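Long-range contact in putative methyltransferase (Emericella variicolor, PDB 7DMB), which probably transfers a methyl group from S-adenosyl-methionine as a trans-acting partner of a polyketide synthase in calbistrin biosynthesis: residues E312-G317 and Y374-L379. Residues are numbered along the deposited sequence; the frame is centred on the assembly and turned at random.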
ATOM      1  N   GLU A 312      -1.255   5.405   1.386  1.00 12.00           N
ATOM      2  CA  GLU A 312      -0.163   4.882   2.206  1.00 12.40           C
ATOM      3  C   GLU A 312      -0.660   4.205   3.480  1.00 13.31           C
ATOM      4  O   GLU A 312      -1.407   4.791   4.266  1.00 10.10           O
ATOM      5  CB  GLU A 312       0.822   6.001   2.563  1.00 11.72           C
ATOM      6  CG  GLU A 312       1.947   6.201   1.539  1.00 12.92           C
ATOM      7  CD  GLU A 312       2.982   5.079   1.590  1.00 14.28           C
ATOM      8  OE1 GLU A 312       3.037   4.357   2.628  1.00 12.31           O
ATOM      9  OE2 GLU A 312       3.756   4.934   0.617  1.00 12.03           O
ATOM     10  N   LEU A 313      -0.189   2.984   3.700  1.00 13.61           N
ATOM     11  CA  LEU A 313      -0.529   2.246   4.912  1.00 14.86           C
ATOM     12  C   LEU A 313      -0.088   2.981   6.174  1.00 13.38           C
ATOM     13  O   LEU A 313       1.016   3.530   6.250  1.00  9.46           O
ATOM     14  CB  LEU A 313       0.126   0.871   4.876  1.00 16.49           C
ATOM     15  CG  LEU A 313      -0.457  -0.037   3.807  1.00 15.23           C
ATOM     16  CD1 LEU A 313       0.471  -1.223   3.605  1.00 16.08           C
ATOM     17  CD2 LEU A 313      -1.849  -0.473   4.238  1.00 14.43           C
ATOM     18  N   SER A 314      -0.976   2.997   7.157  1.00 14.77           N
ATOM     19  CA  SER A 314      -0.575   3.199   8.547  1.00 15.33           C
ATOM     20  C   SER A 314      -1.542   2.486   9.505  1.00 11.36           C
ATOM     21  O   SER A 314      -2.091   3.114  10.415  1.00 14.66           O
ATOM     22  CB  SER A 314      -0.472   4.702   8.861  1.00 14.97           C
ATOM     23  OG  SER A 314      -1.604   5.446   8.431  1.00 11.82           O
ATOM     24  N   PRO A 315      -1.770   1.175   9.345  1.00 11.18           N
ATOM     25  CA  PRO A 315      -2.684   0.491  10.266  1.00 12.58           C
ATOM     26  C   PRO A 315      -2.084   0.404  11.655  1.00 11.28           C
ATOM     27  O   PRO A 315      -0.855   0.439  11.821  1.00 11.25           O
ATOM     28  CB  PRO A 315      -2.827  -0.908   9.632  1.00 10.58           C
ATOM     29  CG  PRO A 315      -1.509  -1.138   8.989  1.00 11.07           C
ATOM     30  CD  PRO A 315      -1.121   0.223   8.426  1.00 13.13           C
ATOM     31  N   PRO A 316      -2.919   0.310  12.689  1.00 13.46           N
ATOM     32  CA  PRO A 316      -2.368   0.125  14.045  1.00 15.05           C
ATOM     33  C   PRO A 316      -1.805  -1.267  14.274  1.00 16.21           C
ATOM     34  O   PRO A 316      -0.873  -1.426  15.074  1.00 16.34           O
ATOM     35  CB  PRO A 316      -3.572   0.408  14.956  1.00 12.37           C
ATOM     36  CG  PRO A 316      -4.762   0.117  14.107  1.00 15.71           C
ATOM     37  CD  PRO A 316      -4.373   0.529  12.697  1.00 13.40           C
ATOM     38  N   GLY A 317      -2.332  -2.283  13.592  1.00 14.47           N
ATOM     39  CA  GLY A 317      -1.889  -3.647  13.800  1.00 17.70           C
ATOM     40  C   GLY A 317      -0.716  -4.022  12.906  1.00 17.55           C
ATOM     41  O   GLY A 317      -0.185  -3.211  12.144  1.00 15.10           O
ATOM     42  N   TYR A 374      -6.528   0.687   7.158  1.00 14.40           N
ATOM     43  CA  TYR A 374      -5.247   0.278   6.594  1.00 14.70           C
ATOM     44  C   TYR A 374      -4.555   1.414   5.850  1.00 14.92           C
ATOM     45  O   TYR A 374      -3.469   1.840   6.266  1.00 17.55           O
ATOM     46  CB  TYR A 374      -5.432  -0.968   5.703  1.00 14.42           C
ATOM     47  CG  TYR A 374      -5.239  -2.250   6.508  1.00 13.74           C
ATOM     48  CD1 TYR A 374      -3.983  -2.852   6.609  1.00 12.73           C
ATOM     49  CD2 TYR A 374      -6.303  -2.831   7.208  1.00 15.14           C
ATOM     50  CE1 TYR A 374      -3.796  -4.019   7.355  1.00 13.77           C
ATOM     51  CE2 TYR A 374      -6.118  -3.993   7.973  1.00 17.68           C
ATOM     52  CZ  TYR A 374      -4.863  -4.582   8.039  1.00 13.80           C
ATOM     53  OH  TYR A 374      -4.664  -5.729   8.778  1.00 16.05           O
ATOM     54  N   ASN A 375      -5.185   1.963   4.806  1.00 14.76           N
ATOM     55  CA  ASN A 375      -4.619   3.024   3.978  1.00 13.11           C
ATOM     56  C   ASN A 375      -5.162   4.402   4.367  1.00 12.71           C
ATOM     57  O   ASN A 375      -6.372   4.579   4.552  1.00 12.47           O
ATOM     58  CB  ASN A 375      -4.950   2.779   2.506  1.00 10.44           C
ATOM     59  CG  ASN A 375      -3.942   1.911   1.803  1.00 12.45           C
ATOM     60  OD1 ASN A 375      -2.749   2.023   2.027  1.00 13.97           O
ATOM     61  ND2 ASN A 375      -4.421   1.061   0.906  1.00 14.85           N
ATOM     62  N   ALA A 376      -4.270   5.391   4.432  1.00 12.29           N
ATOM     63  CA  ALA A 376      -4.665   6.798   4.354  1.00 16.96           C
ATOM     64  C   ALA A 376      -4.540   7.290   2.905  1.00 11.31           C
ATOM     65  O   ALA A 376      -3.479   7.155   2.287  1.00 10.03           O
ATOM     66  CB  ALA A 376      -3.815   7.663   5.287  1.00  8.38           C
ATOM     67  N   ASN A 377      -5.629   7.853   2.369  1.00 14.55           N
ATOM     68  CA  ASN A 377      -5.660   8.427   1.016  1.00 12.76           C
ATOM     69  C   ASN A 377      -5.415   9.925   1.148  1.00 12.66           C
ATOM     70  O   ASN A 377      -6.313  10.669   1.555  1.00 12.01           O
ATOM     71  CB  ASN A 377      -6.997   8.162   0.316  1.00 11.56           C
ATOM     72  CG  ASN A 377      -7.279   6.668   0.114  1.00 18.65           C
ATOM     73  OD1 ASN A 377      -6.725   6.027  -0.792  1.00 16.06           O
ATOM     74  ND2 ASN A 377      -8.134   6.106   0.973  1.00 18.61           N
ATOM     75  N   MET A 378      -4.204  10.365   0.797  1.00 12.92           N
ATOM     76  CA  MET A 378      -3.747  11.729   1.060  1.00 12.58           C
ATOM     77  C   MET A 378      -3.580  12.507  -0.242  1.00 13.25           C
ATOM     78  O   MET A 378      -2.957  12.017  -1.194  1.00 12.50           O
ATOM     79  CB  MET A 378      -2.423  11.718   1.822  1.00  8.52           C
ATOM     80  CG  MET A 378      -2.511  11.113   3.207  1.00 12.76           C
ATOM     81  SD  MET A 378      -0.897  10.784   3.935  1.00 12.46           S
ATOM     82  CE  MET A 378      -0.492   9.213   3.184  1.00  8.67           C
ATOM     83  N   LEU A 379      -4.110  13.724  -0.273  1.00 11.23           N
ATOM     84  CA  LEU A 379      -3.898  14.642  -1.387  1.00 14.05           C
ATOM     85  C   LEU A 379      -3.085  15.830  -0.885  1.00 14.62           C
ATOM     86  O   LEU A 379      -3.386  16.399   0.168  1.00 18.05           O
ATOM     87  CB  LEU A 379      -5.234  15.094  -1.987  1.00 14.96           C
ATOM     88  CG  LEU A 379      -5.190  15.851  -3.320  1.00 19.48           C
ATOM     89  CD1 LEU A 379      -4.516  15.035  -4.431  1.00 11.62           C
ATOM     90  CD2 LEU A 379      -6.600  16.257  -3.751  1.00 18.95           C
TER
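Tyr-374 and Pro-315 meet where strand 306-313 runs out against strand 375-382, its antiparallel neighbour in the mixed sheet of this class I methyltransferase fold. From the tyrosine CB, Leu-313 CD2 lies 3.9 Å away, near the ring plane at its edge. Farther along, CD1 and CE1 lie against Pro-315 CB and CG, the two side chains crossing at about a right angle; CB sits over one face, displaced from the ring centre, 4.1 Å from the centroid in a CH-pi contact. Trp-179 adds an edge-to-face contact with the same ring. The backbone O of Tyr-374 accepts Ser-314 N at 2.9 Å, the donor almost in line with the C=O, and Leu-313 CA also approaches it at 3.3 Å. Glu-312 and Ala-376 form a hydrogen-bonded pair through both their N and O atoms. Met-378, bent at chi3 (-82°), brings CE to 3.5 Å from Glu-312 CB. Asn-375 OD1 lies 3.2 Å from Leu-313 N, too bent for a hydrogen bond; Asn-283 bonds to both atoms instead. Backbone hydrogen bonds thus fix the pairing, Pro-315 and Leu-313 pack on Tyr-374 where it ends, and both carboxylate oxygens of buried Glu-312 hydrogen-bond outside the two segments, OE1 to His-286.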